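Local coordinates for protein dephospho-CoA kinase (Legionella pneumophila subsp. pneumophila, PDB 4TTR) that probably catalyses the last step of coenzyme A biosynthesis, the ATP-dependent phosphorylation of the 3'-hydroxyl group of dephospho-CoA, at residues M15-G20 with L138-L143; I41-A46 with Y121-I126; E34-L39 with A198-L203; N24-K29 with L152-K157. All coordinates share one frame; numbering follows the deposited sequence. Where two conformers were deposited one is given.

Contact 1 of 4, residues M15-G20 with L138-L143; sequences MVYSVG and LQKVLL
Y17 lies against Q139 where neighbouring parallel strands 18-23 and 140-145 pair in the P-loop kinase core. The tyrosine CG stands anti to its backbone N (chi1 -165°), and the ring crosses the glutamine side chain at about a right angle. Q139 CG sits over one ring face, displaced toward the rim, in a CH-pi contact 3.6 Å from the centroid; Q139 CB covers the same ring nearer CZ, while the bend at chi2 turns the amide off the ring. Beyond the rim the phenol oxygen reaches the aliphatic part of K140, with OH 3.4 Å from CG, and the lysine ammonium goes on to a long, weak ion pair with E210. Between the strands, S18 O takes the N-H of Q139 at 2.9 Å and a weaker one from K140; G20 N then gives to K140 O at 2.8 Å. Side chains fill both faces of this ladder. V19 packs through CG2 on K140 CB and through CG1 on L142 CB, on the face where helix 192-213 lies with Y207. On the other face L138 folds over the strand: its CD1 lies 3.9 Å from G20 CA, the methyl packing against the bare CA of the glycine. Farther along, V141 N is held from the other side by D184, next to edge strand 185-188. The last bond between the two segments joins L142 N to G20 O, 2.7 Å apart, with an N-H...O angle of 176°.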
loop_
_atom_site.group_PDB
_atom_site.type_symbol
_atom_site.label_atom_id
_atom_site.label_comp_id
_atom_site.label_asym_id
_atom_site.label_seq_id
_atom_site.Cartn_x
_atom_site.Cartn_y
_atom_site.Cartn_z
ATOM N N MET A 15 5.239 6.609 -19.544
ATOM C CA MET A 15 5.349 8.057 -19.399
ATOM C C MET A 15 6.405 8.431 -18.358
ATOM O O MET A 15 7.351 9.159 -18.657
ATOM C CB MET A 15 3.989 8.660 -19.019
ATOM C CG MET A 15 3.312 8.007 -17.815
ATOM S SD MET A 15 1.515 8.148 -17.857
ATOM C CE MET A 15 1.044 6.587 -17.113
ATOM N N VAL A 16 6.231 7.921 -17.143
ATOM C CA VAL A 16 7.133 8.202 -16.027
ATOM C C VAL A 16 7.635 6.888 -15.438
ATOM O O VAL A 16 6.869 5.931 -15.311
ATOM C CB VAL A 16 6.434 9.019 -14.916
ATOM C CG1 VAL A 16 7.409 9.351 -13.793
ATOM C CG2 VAL A 16 5.820 10.286 -15.486
ATOM N N TYR A 17 8.915 6.845 -15.079
ATOM C CA TYR A 17 9.489 5.660 -14.456
ATOM C C TYR A 17 8.882 5.493 -13.063
ATOM O O TYR A 17 9.170 6.274 -12.156
ATOM C CB TYR A 17 11.015 5.765 -14.380
ATOM C CG TYR A 17 11.694 4.444 -14.093
ATOM C CD1 TYR A 17 11.700 3.909 -12.811
ATOM C CD2 TYR A 17 12.321 3.725 -15.106
ATOM C CE1 TYR A 17 12.312 2.698 -12.542
ATOM C CE2 TYR A 17 12.936 2.513 -14.846
ATOM C CZ TYR A 17 12.928 2.005 -13.560
ATOM O OH TYR A 17 13.536 0.802 -13.285
ATOM N N SER A 18 8.043 4.472 -12.910
ATOM C CA SER A 18 7.284 4.275 -11.678
ATOM C C SER A 18 7.653 2.982 -10.959
ATOM O O SER A 18 7.759 1.919 -11.572
ATOM C CB SER A 18 5.785 4.282 -11.980
ATOM O OG SER A 18 5.439 3.237 -12.871
ATOM N N VAL A 19 7.843 3.095 -9.651
ATOM C CA VAL A 19 8.138 1.960 -8.795
ATOM C C VAL A 19 6.956 1.731 -7.864
ATOM O O VAL A 19 6.575 2.618 -7.103
ATOM C CB VAL A 19 9.418 2.196 -7.970
ATOM C CG1 VAL A 19 9.658 1.050 -6.999
ATOM C CG2 VAL A 19 10.609 2.389 -8.893
ATOM N N GLY A 20 6.381 0.536 -7.926
ATOM C CA GLY A 20 5.303 0.172 -7.029
ATOM C C GLY A 20 5.842 -0.209 -5.667
ATOM O O GLY A 20 6.713 -1.068 -5.564
ATOM N N LEU A 138 4.003 -0.198 -14.218
ATOM C CA LEU A 138 5.108 -0.164 -13.267
ATOM C C LEU A 138 6.382 -0.748 -13.870
ATOM O O LEU A 138 6.353 -1.825 -14.458
ATOM C CB LEU A 138 4.735 -0.936 -12.000
ATOM C CG LEU A 138 3.529 -0.421 -11.213
ATOM C CD1 LEU A 138 3.286 -1.308 -10.006
ATOM C CD2 LEU A 138 3.727 1.026 -10.788
ATOM N N GLN A 139 7.501 -0.045 -13.721
ATOM C CA GLN A 139 8.790 -0.576 -14.154
ATOM C C GLN A 139 9.319 -1.579 -13.140
ATOM O O GLN A 139 9.938 -2.579 -13.498
ATOM C CB GLN A 139 9.824 0.540 -14.331
ATOM C CG GLN A 139 9.658 1.428 -15.550
ATOM C CD GLN A 139 9.299 0.659 -16.795
ATOM O OE1 GLN A 139 10.052 -0.209 -17.259
ATOM N NE2 GLN A 139 8.146 0.998 -17.367
ATOM N N LYS A 140 9.083 -1.278 -11.869
ATOM C CA LYS A 140 9.596 -2.084 -10.774
ATOM C C LYS A 140 8.541 -2.249 -9.698
ATOM O O LYS A 140 7.653 -1.409 -9.560
ATOM C CB LYS A 140 10.840 -1.438 -10.167
ATOM C CG LYS A 140 11.987 -1.252 -11.125
ATOM C CD LYS A 140 12.623 -2.576 -11.474
ATOM C CE LYS A 140 14.038 -2.372 -11.948
ATOM N NZ LYS A 140 14.667 -3.636 -12.384
ATOM N N VAL A 141 8.652 -3.337 -8.943
ATOM C CA VAL A 141 7.874 -3.516 -7.728
ATOM C C VAL A 141 8.832 -3.716 -6.558
ATOM O O VAL A 141 9.772 -4.512 -6.633
ATOM C CB VAL A 141 6.903 -4.710 -7.838
ATOM C CG1 VAL A 141 6.179 -4.948 -6.514
ATOM C CG2 VAL A 141 5.892 -4.467 -8.953
ATOM N N LEU A 142 8.594 -2.959 -5.494
ATOM C CA LEU A 142 9.341 -3.075 -4.251
ATOM C C LEU A 142 8.413 -3.625 -3.175
ATOM O O LEU A 142 7.350 -3.065 -2.914
ATOM C CB LEU A 142 9.914 -1.717 -3.832
ATOM C CG LEU A 142 10.538 -1.599 -2.439
ATOM C CD1 LEU A 142 11.722 -2.543 -2.282
ATOM C CD2 LEU A 142 10.965 -0.165 -2.191
ATOM N N LEU A 143 8.819 -4.734 -2.575
ATOM C CA LEU A 143 8.058 -5.361 -1.505
ATOM C C LEU A 143 8.821 -5.258 -0.191
ATOM O O LEU A 143 9.934 -5.766 -0.070
ATOM C CB LEU A 143 7.767 -6.820 -1.850
ATOM C CG LEU A 143 7.247 -7.721 -0.730
ATOM C CD1 LEU A 143 5.988 -7.149 -0.096
ATOM C CD2 LEU A 143 6.994 -9.112 -1.283
#

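Contact 2 of 4, residues I41-A46 with Y121-I126; sequences INVIYA and YCLIEI
Strands 42-45 and 122-125 run parallel at 4.6 Å with their axes 20° apart, V43 facing L123, I44 facing I124 and Y45 facing E125. The backbone bonds pass back and forth: L123 N to N42 O, I44 N to L123 O, E125 N to I44 O and A46 N to E125 O, the last at 3.1 Å where helix 46-52 starts after its N-cap residue Y45. At the opposite end I41 lies over Y121. Its CD1 forms a CH-pi contact 3.8 Å from the ring centroid, above the face but offset toward CE1 and CZ, while CG2 reaches the CE2 side. Y121 takes up its place with CG between its backbone N and carbonyl carbon (chi1 67°), and its hydroxyl bonds to H204 of helix 192-213. On this face V43 and L123 lie side by side, CG2 to CD2 4.1 Å, and L123 packs on F36 of helix 29-38. On the reverse face I44 CD1 touches C122 SG at 3.5 Å, under helix 92-115. Y45 and E125 meet differently. The extended glutamate carries OE2 to the ring edge, in the ring plane and 3.2 Å from CD1, with carboxylate and ring planes 89° apart; V43 CG1 covers one ring face. E125 OE2 is buried here without a hydrogen-bonding partner in the model. The C-H edge of Y45, with its partial positive charge, may offer OE2 some weak electrostatic compensation, while K29 of the predicted ATP site approaches the other oxygen, OE1, through CE.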
loop_
_atom_site.group_PDB
_atom_site.type_symbol
_atom_site.label_atom_id
_atom_site.label_comp_id
_atom_site.label_asym_id
_atom_site.label_seq_id
_atom_site.Cartn_x
_atom_site.Cartn_y
_atom_site.Cartn_z
ATOM N N ILE A 41 11.863 12.229 -3.800
ATOM C CA ILE A 41 11.056 11.437 -4.721
ATOM C C ILE A 41 9.570 11.688 -4.489
ATOM O O ILE A 41 9.101 11.699 -3.351
ATOM C CB ILE A 41 11.345 9.928 -4.580
ATOM C CG1 ILE A 41 12.826 9.642 -4.846
ATOM C CG2 ILE A 41 10.469 9.114 -5.532
ATOM C CD1 ILE A 41 13.333 10.114 -6.214
ATOM N N ASN A 42 8.841 11.888 -5.582
ATOM C CA ASN A 42 7.391 12.019 -5.535
ATOM C C ASN A 42 6.751 10.682 -5.181
ATOM O O ASN A 42 6.938 9.694 -5.891
ATOM C CB ASN A 42 6.847 12.516 -6.879
ATOM C CG ASN A 42 7.126 13.999 -7.135
ATOM O OD1 ASN A 42 6.447 14.623 -7.947
ATOM N ND2 ASN A 42 8.121 14.562 -6.452
ATOM N N VAL A 43 6.004 10.653 -4.085
ATOM C CA VAL A 43 5.310 9.443 -3.664
ATOM C C VAL A 43 3.804 9.622 -3.825
ATOM O O VAL A 43 3.217 10.535 -3.250
ATOM C CB VAL A 43 5.631 9.082 -2.205
ATOM C CG1 VAL A 43 4.943 7.779 -1.813
ATOM C CG2 VAL A 43 7.133 8.967 -2.009
ATOM N N ILE A 44 3.195 8.752 -4.622
ATOM C CA ILE A 44 1.748 8.736 -4.785
ATOM C C ILE A 44 1.159 7.661 -3.875
ATOM O O ILE A 44 1.494 6.480 -3.999
ATOM C CB ILE A 44 1.344 8.479 -6.251
ATOM C CG1 ILE A 44 1.935 9.565 -7.159
ATOM C CG2 ILE A 44 -0.175 8.453 -6.388
ATOM C CD1 ILE A 44 1.787 9.291 -8.641
ATOM N N TYR A 45 0.295 8.081 -2.955
ATOM C CA TYR A 45 -0.323 7.171 -1.994
ATOM C C TYR A 45 -1.725 6.766 -2.429
ATOM O O TYR A 45 -2.675 7.528 -2.262
ATOM C CB TYR A 45 -0.390 7.821 -0.612
ATOM C CG TYR A 45 0.958 8.180 -0.038
ATOM C CD1 TYR A 45 1.704 7.246 0.674
ATOM C CD2 TYR A 45 1.487 9.453 -0.201
ATOM C CE1 TYR A 45 2.941 7.572 1.201
ATOM C CE2 TYR A 45 2.720 9.789 0.323
ATOM C CZ TYR A 45 3.444 8.846 1.023
ATOM O OH TYR A 45 4.673 9.183 1.542
ATOM N N ALA A 46 -1.851 5.563 -2.982
ATOM C CA ALA A 46 -3.141 5.079 -3.462
ATOM C C ALA A 46 -4.148 4.969 -2.324
ATOM O O ALA A 46 -5.348 5.106 -2.537
ATOM C CB ALA A 46 -2.983 3.738 -4.150
ATOM N N TYR A 121 12.155 9.637 -10.865
ATOM C CA TYR A 121 11.243 8.505 -10.924
ATOM C C TYR A 121 10.191 8.711 -9.845
ATOM O O TYR A 121 10.360 9.562 -8.969
ATOM C CB TYR A 121 11.980 7.174 -10.737
ATOM C CG TYR A 121 12.562 6.981 -9.357
ATOM C CD1 TYR A 121 13.852 7.405 -9.060
ATOM C CD2 TYR A 121 11.824 6.377 -8.350
ATOM C CE1 TYR A 121 14.385 7.238 -7.805
ATOM C CE2 TYR A 121 12.349 6.206 -7.090
ATOM C CZ TYR A 121 13.629 6.640 -6.821
ATOM O OH TYR A 121 14.165 6.472 -5.569
ATOM N N CYS A 122 9.111 7.940 -9.920
ATOM C CA CYS A 122 7.973 8.102 -9.018
ATOM C C CYS A 122 7.719 6.822 -8.233
ATOM O O CYS A 122 7.900 5.721 -8.745
ATOM C CB CYS A 122 6.720 8.495 -9.809
ATOM S SG CYS A 122 5.257 8.875 -8.806
ATOM N N LEU A 123 7.304 6.986 -6.985
ATOM C CA LEU A 123 6.943 5.867 -6.131
ATOM C C LEU A 123 5.432 5.847 -5.927
ATOM O O LEU A 123 4.845 6.847 -5.528
ATOM C CB LEU A 123 7.665 5.973 -4.791
ATOM C CG LEU A 123 7.722 4.707 -3.944
ATOM C CD1 LEU A 123 8.700 3.705 -4.538
ATOM C CD2 LEU A 123 8.117 5.067 -2.528
ATOM N N ILE A 124 4.810 4.710 -6.223
ATOM C CA ILE A 124 3.373 4.538 -6.050
ATOM C C ILE A 124 3.101 3.475 -4.985
ATOM O O ILE A 124 3.333 2.288 -5.209
ATOM C CB ILE A 124 2.681 4.125 -7.369
ATOM C CG1 ILE A 124 3.095 5.057 -8.513
ATOM C CG2 ILE A 124 1.169 4.132 -7.193
ATOM C CD1 ILE A 124 2.567 4.643 -9.875
ATOM N N GLU A 125 2.627 3.910 -3.824
ATOM C CA GLU A 125 2.263 2.986 -2.756
ATOM C C GLU A 125 0.935 2.314 -3.080
ATOM O O GLU A 125 -0.085 2.985 -3.232
ATOM C CB GLU A 125 2.176 3.710 -1.414
ATOM C CG GLU A 125 2.008 2.774 -0.227
ATOM C CD GLU A 125 1.819 3.514 1.084
ATOM O OE1 GLU A 125 0.796 3.273 1.759
ATOM O OE2 GLU A 125 2.696 4.326 1.444
ATOM N N ILE A 126 0.965 0.986 -3.176
ATOM C CA ILE A 126 -0.177 0.197 -3.620
ATOM C C ILE A 126 -0.386 -0.989 -2.671
ATOM O O ILE A 126 0.488 -1.283 -1.855
ATOM C CB ILE A 126 0.034 -0.287 -5.073
ATOM C CG1 ILE A 126 1.306 -1.131 -5.178
ATOM C CG2 ILE A 126 0.106 0.911 -6.003
ATOM C CD1 ILE A 126 1.658 -1.568 -6.588
#

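Contact 3 of 4, residues E34-L39 with A198-L203; sequences EFFSEL and AKVNKL
V200 CG1 stands anti to its backbone N (chi1 167°), and F36 CG anti to its carbonyl carbon; the ring and the methyl then meet between helices 29-38 and 192-213. The methyl ends up over the centre of the F36 ring, 3.7 Å from the centroid and only 7° off the normal, in a CH-pi contact that brings CG1 within 4.1 Å of every ring carbon. The same methyl also meets F35 CB at 3.7 Å and L39 CD1 at 4.1 Å, so residues of one helical turn and its end surround a single branch of the valine. At the F36 edge, near the ring plane, L203 CB approaches CZ at 4.0 Å. L39 CD2 reaches N201 ND2 loosely, an amide nitrogen already weakly bonded to K197 O. The short axes stand 9.8 Å apart and cross at -56°, and L142 and L187 of the sheet also pack against this cluster. With no hydrogen bond passing between the segments, the two helices are joined here by dispersion and CH-pi contact alone, on the sheet face they both cover.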
loop_
_atom_site.group_PDB
_atom_site.type_symbol
_atom_site.label_atom_id
_atom_site.label_comp_id
_atom_site.label_asym_id
_atom_site.label_seq_id
_atom_site.Cartn_x
_atom_site.Cartn_y
_atom_site.Cartn_z
ATOM N N GLU A 34 8.326 7.408 3.414
ATOM C CA GLU A 34 8.797 8.687 3.934
ATOM C C GLU A 34 10.274 8.902 3.602
ATOM O O GLU A 34 10.680 10.007 3.245
ATOM C CB GLU A 34 8.570 8.764 5.450
ATOM C CG GLU A 34 9.045 10.061 6.105
ATOM C CD GLU A 34 8.348 11.302 5.562
ATOM O OE1 GLU A 34 8.878 12.416 5.763
ATOM O OE2 GLU A 34 7.268 11.172 4.944
ATOM N N PHE A 35 11.076 7.846 3.713
ATOM C CA PHE A 35 12.497 7.951 3.399
ATOM C C PHE A 35 12.692 8.277 1.917
ATOM O O PHE A 35 13.535 9.099 1.571
ATOM C CB PHE A 35 13.241 6.660 3.775
ATOM C CG PHE A 35 13.567 6.544 5.248
ATOM C CD1 PHE A 35 14.060 7.628 5.957
ATOM C CD2 PHE A 35 13.375 5.347 5.921
ATOM C CE1 PHE A 35 14.357 7.521 7.303
ATOM C CE2 PHE A 35 13.668 5.235 7.272
ATOM C CZ PHE A 35 14.159 6.323 7.961
ATOM N N PHE A 36 11.907 7.649 1.045
ATOM C CA PHE A 36 11.945 7.985 -0.378
ATOM C C PHE A 36 11.510 9.428 -0.590
ATOM O O PHE A 36 12.092 10.157 -1.400
ATOM C CB PHE A 36 11.055 7.041 -1.192
ATOM C CG PHE A 36 11.731 5.757 -1.567
ATOM C CD1 PHE A 36 12.711 5.740 -2.545
ATOM C CD2 PHE A 36 11.404 4.569 -0.932
ATOM C CE1 PHE A 36 13.349 4.562 -2.886
ATOM C CE2 PHE A 36 12.037 3.389 -1.273
ATOM C CZ PHE A 36 13.009 3.385 -2.251
ATOM N N SER A 37 10.492 9.837 0.157
ATOM C CA SER A 37 9.977 11.197 0.078
ATOM C C SER A 37 11.075 12.194 0.427
ATOM O O SER A 37 11.245 13.218 -0.235
ATOM C CB SER A 37 8.786 11.368 1.027
ATOM O OG SER A 37 7.943 12.423 0.604
ATOM N N GLU A 38 11.825 11.871 1.473
ATOM C CA GLU A 38 12.848 12.766 1.983
ATOM C C GLU A 38 14.077 12.812 1.077
ATOM O O GLU A 38 14.937 13.674 1.242
ATOM C CB GLU A 38 13.236 12.346 3.401
ATOM C CG GLU A 38 12.120 12.579 4.411
ATOM C CD GLU A 38 12.380 11.916 5.750
ATOM O OE1 GLU A 38 13.458 11.310 5.924
ATOM O OE2 GLU A 38 11.508 12.007 6.636
ATOM N N LEU A 39 14.150 11.890 0.119
ATOM C CA LEU A 39 15.202 11.918 -0.899
ATOM C C LEU A 39 14.744 12.687 -2.134
ATOM O O LEU A 39 15.412 12.673 -3.167
ATOM C CB LEU A 39 15.613 10.497 -1.285
ATOM C CG LEU A 39 16.426 9.747 -0.229
ATOM C CD1 LEU A 39 16.457 8.255 -0.528
ATOM C CD2 LEU A 39 17.842 10.307 -0.140
ATOM N N ALA A 198 19.372 3.212 5.257
ATOM C CA ALA A 198 20.517 2.862 4.430
ATOM C C ALA A 198 20.064 2.041 3.230
ATOM O O ALA A 198 20.493 2.280 2.106
ATOM C CB ALA A 198 21.549 2.099 5.242
ATOM N N LYS A 199 19.180 1.083 3.472
ATOM C CA LYS A 199 18.674 0.232 2.406
ATOM C C LYS A 199 17.872 1.032 1.377
ATOM O O LYS A 199 18.022 0.822 0.174
ATOM C CB LYS A 199 17.825 -0.895 2.993
ATOM C CG LYS A 199 18.661 -1.973 3.660
ATOM C CD LYS A 199 17.822 -3.118 4.160
ATOM C CE LYS A 199 18.685 -4.325 4.472
ATOM N NZ LYS A 199 17.860 -5.471 4.917
ATOM N N VAL A 200 17.030 1.946 1.850
ATOM C CA VAL A 200 16.266 2.812 0.956
ATOM C C VAL A 200 17.209 3.653 0.093
ATOM O O VAL A 200 16.963 3.846 -1.092
ATOM C CB VAL A 200 15.305 3.732 1.747
ATOM C CG1 VAL A 200 14.748 4.844 0.863
ATOM C CG2 VAL A 200 14.166 2.918 2.339
ATOM N N ASN A 201 18.288 4.145 0.692
ATOM C CA ASN A 201 19.278 4.915 -0.049
ATOM C C ASN A 201 19.847 4.136 -1.230
ATOM O O ASN A 201 19.937 4.660 -2.334
ATOM C CB ASN A 201 20.415 5.356 0.873
ATOM C CG ASN A 201 20.409 6.849 1.127
ATOM O OD1 ASN A 201 21.057 7.614 0.412
ATOM N ND2 ASN A 201 19.663 7.274 2.141
ATOM N N LYS A 202 20.219 2.880 -1.003
ATOM C CA LYS A 202 20.788 2.060 -2.071
ATOM C C LYS A 202 19.762 1.754 -3.157
ATOM O O LYS A 202 20.107 1.688 -4.332
ATOM C CB LYS A 202 21.355 0.759 -1.508
ATOM C CG LYS A 202 22.555 0.967 -0.603
ATOM C CD LYS A 202 23.392 -0.291 -0.492
ATOM C CE LYS A 202 24.230 -0.287 0.775
ATOM N NZ LYS A 202 23.398 -0.506 1.991
ATOM N N LEU A 203 18.502 1.575 -2.766
ATOM C CA LEU A 203 17.435 1.349 -3.734
ATOM C C LEU A 203 17.226 2.611 -4.559
ATOM O O LEU A 203 17.079 2.553 -5.779
ATOM C CB LEU A 203 16.133 0.946 -3.037
ATOM C CG LEU A 203 16.111 -0.441 -2.389
ATOM C CD1 LEU A 203 14.888 -0.606 -1.496
ATOM C CD2 LEU A 203 16.144 -1.531 -3.446
#

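Contact 4 of 4, residues N24-K29 with L152-K157; sequences NIASGK and LDRIVK. With BU2 (1,3-butanediol), chain B.
A26 and R154 make the close part of this contact, where the P-loop between strand 18-23 and helix 29-38 meets helix 148-159. R154 holds A26 O side-on with two nitrogens, NE at 2.9 Å and NH2 at 2.8 Å. Both come from the same face of the carbonyl plane, NE lying 46° out of it and NH2 24°, and both N-H...O angles are well bent, consistent with two donors of one guanidinium sharing a single acceptor. The arginine chain bends at chi2 and chi3 on its way there, and its CB rests on A26 CB at 3.7 Å. The rest is looser. I25 CG2 and I155 CD1 cross obliquely at 3.9 Å, A26 CB barely reaches I155 CG1, and S27 O is 3.6 Å from NH2, bonding instead to N189.

The loop turns through a type II beta turn from N24 to S27. A26 has positive phi (55°), and G28, the N-cap of the helix, adopts angles at which a CB would be jammed against the preceding carbonyl oxygen. The bound 1,3-butanediol lies on the loop, C1 3.5 Å from G28 CA and C3 3.6 Å from K29 N, in the predicted ATP site. R154, partly exposed, grips the backbone of a predicted ATP-site residue and so probably acts from the second shell; its positive charge may contribute to the local potential. Around the contact, Q151 of the same helix 148-159 bonds to I25 O, helix 163-171 packs on I155 through A166 and L170, and strand 140-145 backs the loop, with V144 bonding to N24 and touching S27.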
loop_
_atom_site.group_PDB
_atom_site.type_symbol
_atom_site.label_atom_id
_atom_site.label_comp_id
_atom_site.label_asym_id
_atom_site.label_seq_id
_atom_site.Cartn_x
_atom_site.Cartn_y
_atom_site.Cartn_z
ATOM N N ASN A 24 4.085 -6.289 3.341
ATOM C CA ASN A 24 3.222 -7.143 4.131
ATOM C C ASN A 24 2.850 -6.409 5.412
ATOM O O ASN A 24 3.067 -5.205 5.542
ATOM C CB ASN A 24 3.874 -8.512 4.417
ATOM C CG ASN A 24 5.118 -8.429 5.297
ATOM O OD1 ASN A 24 5.469 -7.380 5.823
ATOM N ND2 ASN A 24 5.786 -9.565 5.467
ATOM N N ILE A 25 2.306 -7.140 6.365
ATOM C CA ILE A 25 1.656 -6.525 7.503
ATOM C C ILE A 25 2.709 -6.050 8.500
ATOM O O ILE A 25 3.632 -6.792 8.842
ATOM C CB ILE A 25 0.659 -7.518 8.140
ATOM C CG1 ILE A 25 -0.469 -7.812 7.145
ATOM C CG2 ILE A 25 0.057 -6.962 9.417
ATOM C CD1 ILE A 25 -0.106 -8.771 5.987
ATOM N N ALA A 26 2.576 -4.797 8.929
ATOM C CA ALA A 26 3.523 -4.187 9.858
ATOM C C ALA A 26 4.949 -4.271 9.319
ATOM O O ALA A 26 5.890 -4.533 10.064
ATOM C CB ALA A 26 3.430 -4.855 11.217
ATOM N N SER A 27 5.093 -4.051 8.017
ATOM C CA SER A 27 6.379 -4.186 7.336
ATOM C C SER A 27 7.303 -2.999 7.561
ATOM O O SER A 27 8.519 -3.144 7.506
ATOM C CB SER A 27 6.156 -4.354 5.835
ATOM O OG SER A 27 5.508 -3.217 5.295
ATOM N N GLY A 28 6.723 -1.826 7.795
ATOM C CA GLY A 28 7.498 -0.606 7.901
ATOM C C GLY A 28 7.399 0.219 6.630
ATOM O O GLY A 28 8.215 1.113 6.407
ATOM N N LYS A 29 6.403 -0.065 5.793
ATOM C CA LYS A 29 6.430 0.443 4.423
ATOM C C LYS A 29 6.120 1.935 4.332
ATOM O O LYS A 29 6.627 2.613 3.440
ATOM C CB LYS A 29 5.471 -0.356 3.528
ATOM C CG LYS A 29 4.034 0.125 3.452
ATOM C CD LYS A 29 3.366 -0.455 2.216
ATOM C CE LYS A 29 1.942 0.039 2.054
ATOM N NZ LYS A 29 0.956 -1.043 2.300
ATOM N N LEU A 152 4.961 -8.886 15.146
ATOM C CA LEU A 152 4.158 -9.080 16.344
ATOM C C LEU A 152 4.332 -7.898 17.284
ATOM O O LEU A 152 3.355 -7.374 17.819
ATOM C CB LEU A 152 4.529 -10.386 17.052
ATOM C CG LEU A 152 4.069 -11.670 16.354
ATOM C CD1 LEU A 152 4.546 -12.891 17.122
ATOM C CD2 LEU A 152 2.553 -11.713 16.189
ATOM N N ASP A 153 5.579 -7.474 17.470
ATOM C CA ASP A 153 5.872 -6.323 18.313
ATOM C C ASP A 153 5.119 -5.102 17.810
ATOM O O ASP A 153 4.510 -4.367 18.587
ATOM C CB ASP A 153 7.376 -6.045 18.339
ATOM C CG ASP A 153 8.168 -7.182 18.955
ATOM O OD1 ASP A 153 7.627 -7.876 19.842
ATOM O OD2 ASP A 153 9.334 -7.381 18.550
ATOM N N ARG A 154 5.152 -4.905 16.498
ATOM C CA ARG A 154 4.498 -3.765 15.876
ATOM C C ARG A 154 2.982 -3.851 16.045
ATOM O O ARG A 154 2.319 -2.842 16.286
ATOM C CB ARG A 154 4.865 -3.698 14.394
ATOM C CG ARG A 154 4.907 -2.297 13.805
ATOM C CD ARG A 154 6.304 -1.951 13.312
ATOM N NE ARG A 154 6.797 -2.915 12.331
ATOM C CZ ARG A 154 8.053 -2.968 11.895
ATOM N NH1 ARG A 154 8.963 -2.130 12.377
ATOM N NH2 ARG A 154 8.410 -3.886 11.008
ATOM N N ILE A 155 2.443 -5.061 15.923
ATOM C CA ILE A 155 1.000 -5.276 16.004
ATOM C C ILE A 155 0.488 -5.183 17.440
ATOM O O ILE A 155 -0.615 -4.696 17.679
ATOM C CB ILE A 155 0.611 -6.646 15.401
ATOM C CG1 ILE A 155 0.560 -6.541 13.879
ATOM C CG2 ILE A 155 -0.758 -7.120 15.909
ATOM C CD1 ILE A 155 0.546 -7.874 13.169
ATOM N N VAL A 156 1.276 -5.660 18.395
ATOM C CA VAL A 156 0.865 -5.602 19.792
ATOM C C VAL A 156 0.888 -4.160 20.287
ATOM O O VAL A 156 0.018 -3.751 21.053
ATOM C CB VAL A 156 1.760 -6.486 20.686
ATOM C CG1 VAL A 156 1.522 -6.193 22.165
ATOM C CG2 VAL A 156 1.498 -7.955 20.396
ATOM N N LYS A 157 1.880 -3.389 19.850
ATOM C CA LYS A 157 1.990 -1.996 20.268
ATOM C C LYS A 157 0.936 -1.117 19.594
ATOM O O LYS A 157 0.440 -0.168 20.200
ATOM C CB LYS A 157 3.388 -1.450 19.974
ATOM C CG LYS A 157 4.473 -1.986 20.897
ATOM C CD LYS A 157 5.692 -1.075 20.914
ATOM C CE LYS A 157 6.882 -1.738 21.589
ATOM N NZ LYS A 157 8.093 -0.870 21.565
HETATM C C1 BU2 B . 4.930 1.530 8.894
HETATM O O1 BU2 B . 5.076 1.593 10.296
HETATM C C2 BU2 B . 3.471 1.376 8.520
HETATM C C3 BU2 B . 3.316 0.158 7.635
HETATM O O3 BU2 B . 3.313 -0.995 8.446
HETATM C C4 BU2 B . 2.017 0.252 6.867
#

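Contacts 1 and 2 belong to one five-stranded parallel sheet of order 2-3-1-4-5, their centres 9 Å apart; strand 18-23 pairs with 140-145 in contact 1 and borders 122-125 of contact 2. Contact 3, about 12 Å from contact 2 and 15 Å from contact 1, lays helices 29-38 and 192-213 over it, F36 and L203 meeting L142. Contact 4 lies on the opposite side of the chain's centre from contacts 1 and 2, about 24 and 21 Å away. Along the chain, strand 18-23, the P-loop and helix 29-38 supply the first segments of contacts 1, 4 and 3 in turn, so the predicted ATP site lies where strand 18-23 passes into helix 29-38.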